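Local coordinates for protein tRNA-5-methyluridine(54) 2-sulfurtransferase (Pyrococcus horikoshii, PDB 3VRH) that catalyses the ATP-dependent 2-thiolation of a 5-methyluridine in the T loop of tRNAs, a modification that stabilises these tRNAs in heat-loving microorganisms, at residues Arg8-Ile14 against Cys22-Phe26; Gln186-Ile190 against Cys275-Ser279; Glu271-Cys275 against Cys284-Lys288. All coordinates share one frame; numbering follows the deposited sequence.

How the interactions relate
Near the N terminus, interaction 1 folds the hairpin of strands 12-14 and 19-21 against the start of helix 23-40 beside the first zinc. It is complete long before the others begin, and lies across the chain's centre from them, its nearest atoms about 28 Å from interaction 2. Interaction 2 spans 84 residues and ties the loop between strands 182-183 and 191-193, in the PP-loop family region, to the C-terminal zinc site. Interaction 3 begins on the stretch where interaction 2 ends, closing an eight-residue loop that joins residues 271-275 to helix 285-290. The two share C275 and are joined by a probable M277 O to C272 N hydrogen bond.

Interaction 1. Residues Arg8-Ile14 against Cys22-Phe26; sequences REAYIKI and CEEHF. With ZN (zinc ion), chain B.
With CG anti to the backbone N in both Y11 (chi1 171°) and F26 (chi1 168°), the two rings reach each other between a small beta hairpin and the first turn of helix 23-40, in the zinc-binding N-terminal LIM-type domain. They meet obliquely, planes 52° apart, and Y11 CE2 comes within 3.8 Å of F26 CD2, which lies at the edge of the tyrosine ring. Over one face of that ring sits E23, its CG 3.5 Å from Y11 CD1 in a CH-pi contact. Glutamate suits this exposed place because its methylenes can cover a ring. A classic beta bulge, Y11 and I12 both facing L21, is consistent with these neighbours both turning toward the helix, and I12 CG2 packs 3.6 Å from F26 CD1. I14 CD1 touches the same ring. The Y11 hydroxyl reaches A206 O on helix 201-211. With an alanine in place of Y11, CG of E23 and CD2 of F26 would probably lose the surface they lie against, and A206 O its hydroxyl partner. C22 does double duty: as N-cap its SG accepts from H25 N (3.4 Å), and SG also binds zinc, whose shell H25, C3 and C6 complete. R8 CB touches C22 CB at 3.8 Å, while a water donates to E9 O at 2.8 Å and accepts a weak bond from E23 N.

Interaction 2. Residues Gln186-Ile190 against Cys275-Ser279; sequences QGKFI and CRMPS. With ZN (zinc ion), chain C.
K188 lies across the 275-279 loop, where a turn between strands 182-183 and 191-193 of the PP-loop region packs on the C-terminal zinc site, just past the zinc ligand C275. Its CB rests 3.5 Å from P278 CD, with M277 CE close by. Beyond CG the chain is extended; CD passes 3.2 Å from R276 O, with M277 SD farther off, and CE stays beside the same oxygen. At the tip, NZ donates to R276 O at 3.2 Å, from above the carbonyl plane, 41° out of it. NZ also lies in plane at the edge of the R276 guanidinium, 3.8 Å from R276 NE. Lysine suits this place, its methylenes lying on P278 and M277 while its ammonium reaches a carbonyl. P278 CG sits over the centre of the F189 ring face, 3.4 Å from its centroid, a CH-pi contact that suits a proline methylene to a flat ring. A type II' turn from Q186 to F189, with positive phi at G187, presents both residues, and N140 of helix 127-145 holds K188 O. The repulsion of two like charges is probably eased by the R276-E295 salt bridge and the long, weak K188-E271 ion pair.

Interaction 3. Residues Glu271-Cys275 against Cys284-Lys288; sequences ECKIC and CAFCK. With ZN (zinc ion), chain C.
C272 and C287 each direct the bond to CB toward the opposite segment, their sulfurs 4.1 Å apart (C272 SG to C287 SG), and with C275 and C284 they put four sulfurs round one zinc ion. Each segment supplies a CxxC pair: C272 and C275 come from a loop, C284 and C287 from the start of helix 285-290. In C272 the sulfur lies anti to the backbone N (chi1 173°), which carries SG across the gap to 2.6 Å from the zinc. C272 CB and C284 CB then stand side by side, 3.8 Å apart. C284 SG binds the zinc at 2.7 Å. C287 brings its sulfur in from the helix, where it also meets I274: the CG2 methyl of I274 lies 3.6 Å from C287 SG, so that the apolar isoleucine covers one flank of the metal-bound sulfur.

Backbone N-H groups hold two of the sulfurs, those of C272 and C284. C272 SG accepts from I274 N at 3.1 Å, the knuckle arrangement familiar from CxxC zinc sites, with weaker bonds from C275 N and, across the contact, from C284 N at 3.3 Å. On the other side C284 is the N-cap of the helix, and its SG takes a nearly straight bond from C287 N (3.5 Å, 176°). Behind the site, Y137 of helix 127-145 touches C275 and C284 and stacks with F286, so the zinc-bound loop rests on the body of the protein. Cysteine suits all four places as a metal ligand, and at C272 and C284 the same sulfur also accepts N-H bonds. Four sulfurs on one zinc would leave a net negative charge, which these N-H donors and the helix N terminus beside C284 are likely to disperse, stabilising the zinc site within a largely buried setting.

Interaction 1. Residues Arg8-Ile14 against Cys22-Phe26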
loop_
_atom_site.group_PDB
_atom_site.type_symbol
_atom_site.label_atom_id
_atom_site.label_comp_id
_atom_site.label_asym_id
_atom_site.label_seq_id
_atom_site.Cartn_x
_atom_site.Cartn_y
_atom_site.Cartn_z
ATOM N N ARG A 8 35.008 -22.239 0.366
ATOM C CA ARG A 8 34.831 -21.661 -0.969
ATOM C C ARG A 8 34.464 -20.177 -0.919
ATOM O O ARG A 8 33.941 -19.683 0.087
ATOM C CB ARG A 8 33.781 -22.436 -1.776
ATOM C CG ARG A 8 34.213 -23.851 -2.164
ATOM C CD ARG A 8 33.149 -24.574 -2.975
ATOM N NE ARG A 8 33.487 -25.986 -3.188
ATOM C CZ ARG A 8 33.110 -26.980 -2.386
ATOM N NH1 ARG A 8 32.378 -26.723 -1.302
ATOM N NH2 ARG A 8 33.464 -28.237 -2.661
ATOM N N GLU A 9 34.754 -19.472 -2.011
ATOM C CA GLU A 9 34.436 -18.049 -2.107
ATOM C C GLU A 9 32.920 -17.813 -2.075
ATOM O O GLU A 9 32.141 -18.576 -2.658
ATOM C CB GLU A 9 35.047 -17.445 -3.372
ATOM C CG GLU A 9 35.089 -15.913 -3.351
ATOM C CD GLU A 9 35.906 -15.317 -4.496
ATOM O OE1 GLU A 9 36.092 -16.009 -5.524
ATOM O OE2 GLU A 9 36.368 -14.160 -4.363
ATOM N N ALA A 10 32.509 -16.762 -1.381
ATOM C CA ALA A 10 31.093 -16.437 -1.264
ATOM C C ALA A 10 30.515 -16.139 -2.638
ATOM O O ALA A 10 31.136 -15.456 -3.443
ATOM C CB ALA A 10 30.905 -15.252 -0.335
ATOM N N TYR A 11 29.333 -16.663 -2.921
ATOM C CA TYR A 11 28.687 -16.386 -4.195
ATOM C C TYR A 11 27.623 -15.325 -4.009
ATOM O O TYR A 11 27.341 -14.542 -4.913
ATOM C CB TYR A 11 28.056 -17.657 -4.740
ATOM C CG TYR A 11 27.159 -17.479 -5.948
ATOM C CD1 TYR A 11 27.679 -17.058 -7.164
ATOM C CD2 TYR A 11 25.797 -17.781 -5.883
ATOM C CE1 TYR A 11 26.874 -16.919 -8.274
ATOM C CE2 TYR A 11 24.981 -17.655 -6.995
ATOM C CZ TYR A 11 25.527 -17.220 -8.193
ATOM O OH TYR A 11 24.740 -17.078 -9.327
ATOM N N ILE A 12 27.027 -15.303 -2.828
ATOM C CA ILE A 12 25.960 -14.364 -2.552
ATOM C C ILE A 12 25.809 -14.163 -1.041
ATOM O O ILE A 12 26.161 -15.052 -0.260
ATOM C CB ILE A 12 24.649 -14.872 -3.175
ATOM C CG1 ILE A 12 23.525 -13.837 -3.027
ATOM C CG2 ILE A 12 24.270 -16.223 -2.585
ATOM C CD1 ILE A 12 22.249 -14.230 -3.744
ATOM N N LYS A 13 25.324 -12.990 -0.633
ATOM C CA LYS A 13 24.964 -12.747 0.766
ATOM C C LYS A 13 23.464 -12.921 0.982
ATOM O O LYS A 13 22.658 -12.296 0.312
ATOM C CB LYS A 13 25.408 -11.360 1.230
ATOM C CG LYS A 13 25.048 -11.063 2.690
ATOM C CD LYS A 13 25.700 -9.764 3.173
ATOM C CE LYS A 13 25.513 -9.552 4.674
ATOM N NZ LYS A 13 24.162 -9.013 5.035
ATOM N N ILE A 14 23.100 -13.813 1.894
ATOM C CA ILE A 14 21.707 -14.040 2.240
ATOM C C ILE A 14 21.430 -13.234 3.500
ATOM O O ILE A 14 22.222 -13.277 4.446
ATOM C CB ILE A 14 21.433 -15.538 2.517
ATOM C CG1 ILE A 14 21.815 -16.389 1.300
ATOM C CG2 ILE A 14 19.970 -15.764 2.918
ATOM C CD1 ILE A 14 21.121 -15.960 0.028
ATOM N N CYS A 22 28.554 -19.964 -0.819
ATOM C CA CYS A 22 29.123 -20.288 -2.112
ATOM C C CYS A 22 27.996 -20.750 -3.038
ATOM O O CYS A 22 26.848 -20.922 -2.598
ATOM C CB CYS A 22 30.161 -21.404 -1.971
ATOM S SG CYS A 22 29.456 -23.044 -1.692
ATOM N N GLU A 23 28.330 -20.953 -4.308
ATOM C CA GLU A 23 27.361 -21.382 -5.305
ATOM C C GLU A 23 26.575 -22.614 -4.888
ATOM O O GLU A 23 25.353 -22.620 -4.951
ATOM C CB GLU A 23 28.061 -21.669 -6.629
ATOM C CG GLU A 23 28.355 -20.450 -7.473
ATOM C CD GLU A 23 28.610 -20.827 -8.925
ATOM O OE1 GLU A 23 29.338 -20.081 -9.621
ATOM O OE2 GLU A 23 28.077 -21.880 -9.360
ATOM N N GLU A 24 27.278 -23.664 -4.461
ATOM C CA GLU A 24 26.615 -24.938 -4.194
ATOM C C GLU A 24 25.760 -24.883 -2.948
ATOM O O GLU A 24 24.670 -25.455 -2.911
ATOM C CB GLU A 24 27.630 -26.074 -4.106
ATOM C CG GLU A 24 28.207 -26.463 -5.461
ATOM C CD GLU A 24 27.131 -26.912 -6.445
ATOM O OE1 GLU A 24 26.226 -27.679 -6.036
ATOM O OE2 GLU A 24 27.185 -26.490 -7.621
ATOM N N HIS A 25 26.245 -24.183 -1.925
ATOM C CA HIS A 25 25.479 -24.036 -0.694
ATOM C C HIS A 25 24.321 -23.065 -0.859
ATOM O O HIS A 25 23.329 -23.162 -0.132
ATOM C CB HIS A 25 26.359 -23.656 0.507
ATOM C CG HIS A 25 27.049 -24.829 1.120
ATOM N ND1 HIS A 25 28.407 -25.011 1.038
ATOM C CD2 HIS A 25 26.563 -25.921 1.754
ATOM C CE1 HIS A 25 28.742 -26.144 1.624
ATOM N NE2 HIS A 25 27.640 -26.721 2.065
ATOM N N PHE A 26 24.442 -22.135 -1.808
ATOM C CA PHE A 26 23.306 -21.286 -2.146
ATOM C C PHE A 26 22.203 -22.098 -2.828
ATOM O O PHE A 26 21.024 -21.965 -2.485
ATOM C CB PHE A 26 23.715 -20.126 -3.056
ATOM C CG PHE A 26 22.545 -19.405 -3.647
ATOM C CD1 PHE A 26 21.686 -18.667 -2.834
ATOM C CD2 PHE A 26 22.277 -19.486 -5.005
ATOM C CE1 PHE A 26 20.592 -18.008 -3.373
ATOM C CE2 PHE A 26 21.183 -18.832 -5.553
ATOM C CZ PHE A 26 20.336 -18.092 -4.736
HETATM ZN ZN ZN B . 29.967 -23.449 0.747
HETATM O O HOH W 1 31.270 -19.589 -5.086
#

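Interaction 2. Residues Gln186-Ile190 against Cys275-Ser279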
loop_
_atom_site.group_PDB
_atom_site.type_symbol
_atom_site.label_atom_id
_atom_site.label_comp_id
_atom_site.label_asym_id
_atom_site.label_seq_id
_atom_site.Cartn_x
_atom_site.Cartn_y
_atom_site.Cartn_z
ATOM N N GLN A 186 -11.068 -26.113 -7.484
ATOM C CA GLN A 186 -12.460 -25.739 -7.300
ATOM C C GLN A 186 -13.218 -25.934 -8.600
ATOM O O GLN A 186 -13.179 -25.079 -9.487
ATOM C CB GLN A 186 -12.561 -24.285 -6.825
ATOM C CG GLN A 186 -13.972 -23.807 -6.514
ATOM C CD GLN A 186 -13.988 -22.402 -5.938
ATOM O OE1 GLN A 186 -12.945 -21.856 -5.565
ATOM N NE2 GLN A 186 -15.175 -21.807 -5.864
ATOM N N GLY A 187 -13.904 -27.069 -8.711
ATOM C CA GLY A 187 -14.599 -27.412 -9.939
ATOM C C GLY A 187 -13.581 -27.647 -11.034
ATOM O O GLY A 187 -12.589 -28.348 -10.814
ATOM N N LYS A 188 -13.795 -27.044 -12.200
ATOM C CA LYS A 188 -12.865 -27.232 -13.308
ATOM C C LYS A 188 -11.651 -26.283 -13.260
ATOM O O LYS A 188 -10.799 -26.308 -14.156
ATOM C CB LYS A 188 -13.593 -27.179 -14.653
ATOM C CG LYS A 188 -14.691 -28.230 -14.784
ATOM C CD LYS A 188 -15.234 -28.298 -16.204
ATOM C CE LYS A 188 -16.282 -29.388 -16.347
ATOM N NZ LYS A 188 -16.812 -29.464 -17.740
ATOM N N PHE A 189 -11.571 -25.472 -12.204
ATOM C CA PHE A 189 -10.343 -24.733 -11.883
ATOM C C PHE A 189 -9.345 -25.633 -11.170
ATOM O O PHE A 189 -9.560 -26.031 -10.021
ATOM C CB PHE A 189 -10.647 -23.520 -11.004
ATOM C CG PHE A 189 -11.246 -22.363 -11.755
ATOM C CD1 PHE A 189 -10.858 -22.087 -13.058
ATOM C CD2 PHE A 189 -12.197 -21.543 -11.155
ATOM C CE1 PHE A 189 -11.406 -21.015 -13.753
ATOM C CE2 PHE A 189 -12.752 -20.471 -11.843
ATOM C CZ PHE A 189 -12.354 -20.205 -13.142
ATOM N N ILE A 190 -8.256 -25.965 -11.857
ATOM C CA ILE A 190 -7.207 -26.806 -11.297
ATOM C C ILE A 190 -6.467 -26.060 -10.193
ATOM O O ILE A 190 -6.325 -24.840 -10.261
ATOM C CB ILE A 190 -6.188 -27.226 -12.392
ATOM C CG1 ILE A 190 -6.896 -27.930 -13.551
ATOM C CG2 ILE A 190 -5.106 -28.119 -11.813
ATOM C CD1 ILE A 190 -7.526 -29.246 -13.166
ATOM N N CYS A 275 -17.506 -24.067 -23.750
ATOM C CA CYS A 275 -16.360 -24.908 -23.442
ATOM C C CYS A 275 -16.540 -25.607 -22.107
ATOM O O CYS A 275 -15.722 -26.449 -21.724
ATOM C CB CYS A 275 -15.090 -24.057 -23.393
ATOM S SG CYS A 275 -14.967 -23.036 -21.872
ATOM N N ARG A 276 -17.598 -25.226 -21.395
ATOM C CA ARG A 276 -17.968 -25.845 -20.124
ATOM C C ARG A 276 -16.971 -25.615 -19.002
ATOM O O ARG A 276 -17.002 -26.310 -17.989
ATOM C CB ARG A 276 -18.236 -27.342 -20.295
ATOM C CG ARG A 276 -19.534 -27.678 -21.043
ATOM C CD ARG A 276 -19.684 -29.186 -21.125
ATOM N NE ARG A 276 -18.351 -29.775 -21.169
ATOM C CZ ARG A 276 -17.739 -30.187 -22.273
ATOM N NH1 ARG A 276 -18.350 -30.124 -23.456
ATOM N NH2 ARG A 276 -16.511 -30.675 -22.184
ATOM N N MET A 277 -16.085 -24.643 -19.181
ATOM C CA MET A 277 -15.176 -24.261 -18.109
ATOM C C MET A 277 -15.883 -23.172 -17.309
ATOM O O MET A 277 -16.757 -22.498 -17.848
ATOM C CB MET A 277 -13.836 -23.780 -18.678
ATOM C CG MET A 277 -13.114 -24.854 -19.507
ATOM S SD MET A 277 -12.839 -26.379 -18.588
ATOM C CE MET A 277 -11.578 -25.882 -17.423
ATOM N N PRO A 278 -15.536 -23.023 -16.019
ATOM C CA PRO A 278 -16.243 -22.108 -15.109
ATOM C C PRO A 278 -16.524 -20.759 -15.740
ATOM O O PRO A 278 -15.670 -20.186 -16.418
ATOM C CB PRO A 278 -15.280 -21.949 -13.924
ATOM C CG PRO A 278 -14.142 -22.963 -14.166
ATOM C CD PRO A 278 -14.546 -23.843 -15.303
ATOM N N SER A 279 -17.739 -20.272 -15.533
ATOM C CA SER A 279 -18.166 -19.034 -16.150
ATOM C C SER A 279 -19.120 -18.241 -15.265
ATOM O O SER A 279 -20.156 -18.753 -14.824
ATOM C CB SER A 279 -18.838 -19.331 -17.482
ATOM O OG SER A 279 -19.353 -18.144 -18.045
HETATM ZN ZN ZN C . -15.959 -20.758 -22.554
#

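Interaction 3. Residues Glu271-Cys275 against Cys284-Lys288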
loop_
_atom_site.group_PDB
_atom_site.type_symbol
_atom_site.label_atom_id
_atom_site.label_comp_id
_atom_site.label_asym_id
_atom_site.label_seq_id
_atom_site.Cartn_x
_atom_site.Cartn_y
_atom_site.Cartn_z
ATOM N N GLU A 271 -21.313 -23.165 -15.712
ATOM C CA GLU A 271 -20.454 -23.789 -16.712
ATOM C C GLU A 271 -20.684 -23.084 -18.023
ATOM O O GLU A 271 -21.826 -22.843 -18.408
ATOM C CB GLU A 271 -20.765 -25.277 -16.890
ATOM C CG GLU A 271 -19.973 -26.186 -15.978
ATOM C CD GLU A 271 -19.961 -27.641 -16.441
ATOM O OE1 GLU A 271 -20.632 -27.980 -17.454
ATOM O OE2 GLU A 271 -19.262 -28.440 -15.776
ATOM N N CYS A 272 -19.602 -22.761 -18.716
ATOM C CA CYS A 272 -19.725 -22.042 -19.973
ATOM C C CYS A 272 -20.486 -22.844 -21.024
ATOM O O CYS A 272 -20.259 -24.044 -21.180
ATOM C CB CYS A 272 -18.357 -21.666 -20.521
ATOM S SG CYS A 272 -18.526 -20.970 -22.144
ATOM N N LYS A 273 -21.368 -22.165 -21.753
ATOM C CA LYS A 273 -22.192 -22.795 -22.789
ATOM C C LYS A 273 -21.388 -23.228 -24.011
ATOM O O LYS A 273 -21.925 -23.860 -24.931
ATOM C CB LYS A 273 -23.319 -21.851 -23.245
ATOM C CG LYS A 273 -24.327 -21.492 -22.149
ATOM C CD LYS A 273 -25.598 -20.863 -22.709
ATOM C CE LYS A 273 -26.710 -20.871 -21.657
ATOM N NZ LYS A 273 -27.999 -20.281 -22.141
ATOM N N ILE A 274 -20.109 -22.869 -24.036
ATOM C CA ILE A 274 -19.267 -23.205 -25.180
ATOM C C ILE A 274 -18.231 -24.270 -24.844
ATOM O O ILE A 274 -18.108 -25.265 -25.554
ATOM C CB ILE A 274 -18.563 -21.961 -25.766
ATOM C CG1 ILE A 274 -19.598 -20.994 -26.323
ATOM C CG2 ILE A 274 -17.613 -22.363 -26.884
ATOM C CD1 ILE A 274 -20.575 -21.648 -27.261
ATOM N N CYS A 275 -17.506 -24.067 -23.750
ATOM C CA CYS A 275 -16.360 -24.908 -23.442
ATOM C C CYS A 275 -16.540 -25.607 -22.107
ATOM O O CYS A 275 -15.722 -26.449 -21.724
ATOM C CB CYS A 275 -15.090 -24.057 -23.393
ATOM S SG CYS A 275 -14.967 -23.036 -21.872
ATOM N N CYS A 284 -18.376 -17.757 -21.234
ATOM C CA CYS A 284 -17.260 -17.288 -20.424
ATOM C C CYS A 284 -16.478 -16.153 -21.089
ATOM O O CYS A 284 -16.668 -15.852 -22.273
ATOM C CB CYS A 284 -16.362 -18.443 -19.969
ATOM S SG CYS A 284 -14.950 -18.815 -21.026
ATOM N N ALA A 285 -15.638 -15.501 -20.289
ATOM C CA ALA A 285 -14.871 -14.338 -20.730
ATOM C C ALA A 285 -14.009 -14.669 -21.948
ATOM O O ALA A 285 -14.081 -13.982 -22.972
ATOM C CB ALA A 285 -14.003 -13.811 -19.590
ATOM N N PHE A 286 -13.210 -15.725 -21.822
ATOM C CA PHE A 286 -12.356 -16.187 -22.915
ATOM C C PHE A 286 -13.177 -16.370 -24.177
ATOM O O PHE A 286 -12.883 -15.761 -25.200
ATOM C CB PHE A 286 -11.689 -17.503 -22.531
ATOM C CG PHE A 286 -10.731 -18.038 -23.569
ATOM C CD1 PHE A 286 -9.403 -17.620 -23.588
ATOM C CD2 PHE A 286 -11.149 -18.971 -24.504
ATOM C CE1 PHE A 286 -8.515 -18.114 -24.512
ATOM C CE2 PHE A 286 -10.260 -19.475 -25.445
ATOM C CZ PHE A 286 -8.942 -19.045 -25.451
ATOM N N CYS A 287 -14.228 -17.185 -24.084
ATOM C CA CYS A 287 -15.088 -17.485 -25.228
ATOM C C CYS A 287 -15.760 -16.268 -25.838
ATOM O O CYS A 287 -15.873 -16.165 -27.062
ATOM C CB CYS A 287 -16.151 -18.501 -24.837
ATOM S SG CYS A 287 -15.530 -20.161 -24.889
ATOM N N LYS A 288 -16.231 -15.355 -24.993
ATOM C CA LYS A 288 -16.845 -14.136 -25.519
ATOM C C LYS A 288 -15.813 -13.264 -26.229
ATOM O O LYS A 288 -16.058 -12.774 -27.332
ATOM C CB LYS A 288 -17.582 -13.346 -24.423
ATOM C CG LYS A 288 -18.844 -14.038 -23.920
ATOM C CD LYS A 288 -19.549 -13.258 -22.811
ATOM C CE LYS A 288 -20.460 -12.179 -23.388
ATOM N NZ LYS A 288 -21.123 -11.374 -22.319
HETATM ZN ZN ZN C . -15.959 -20.758 -22.554
#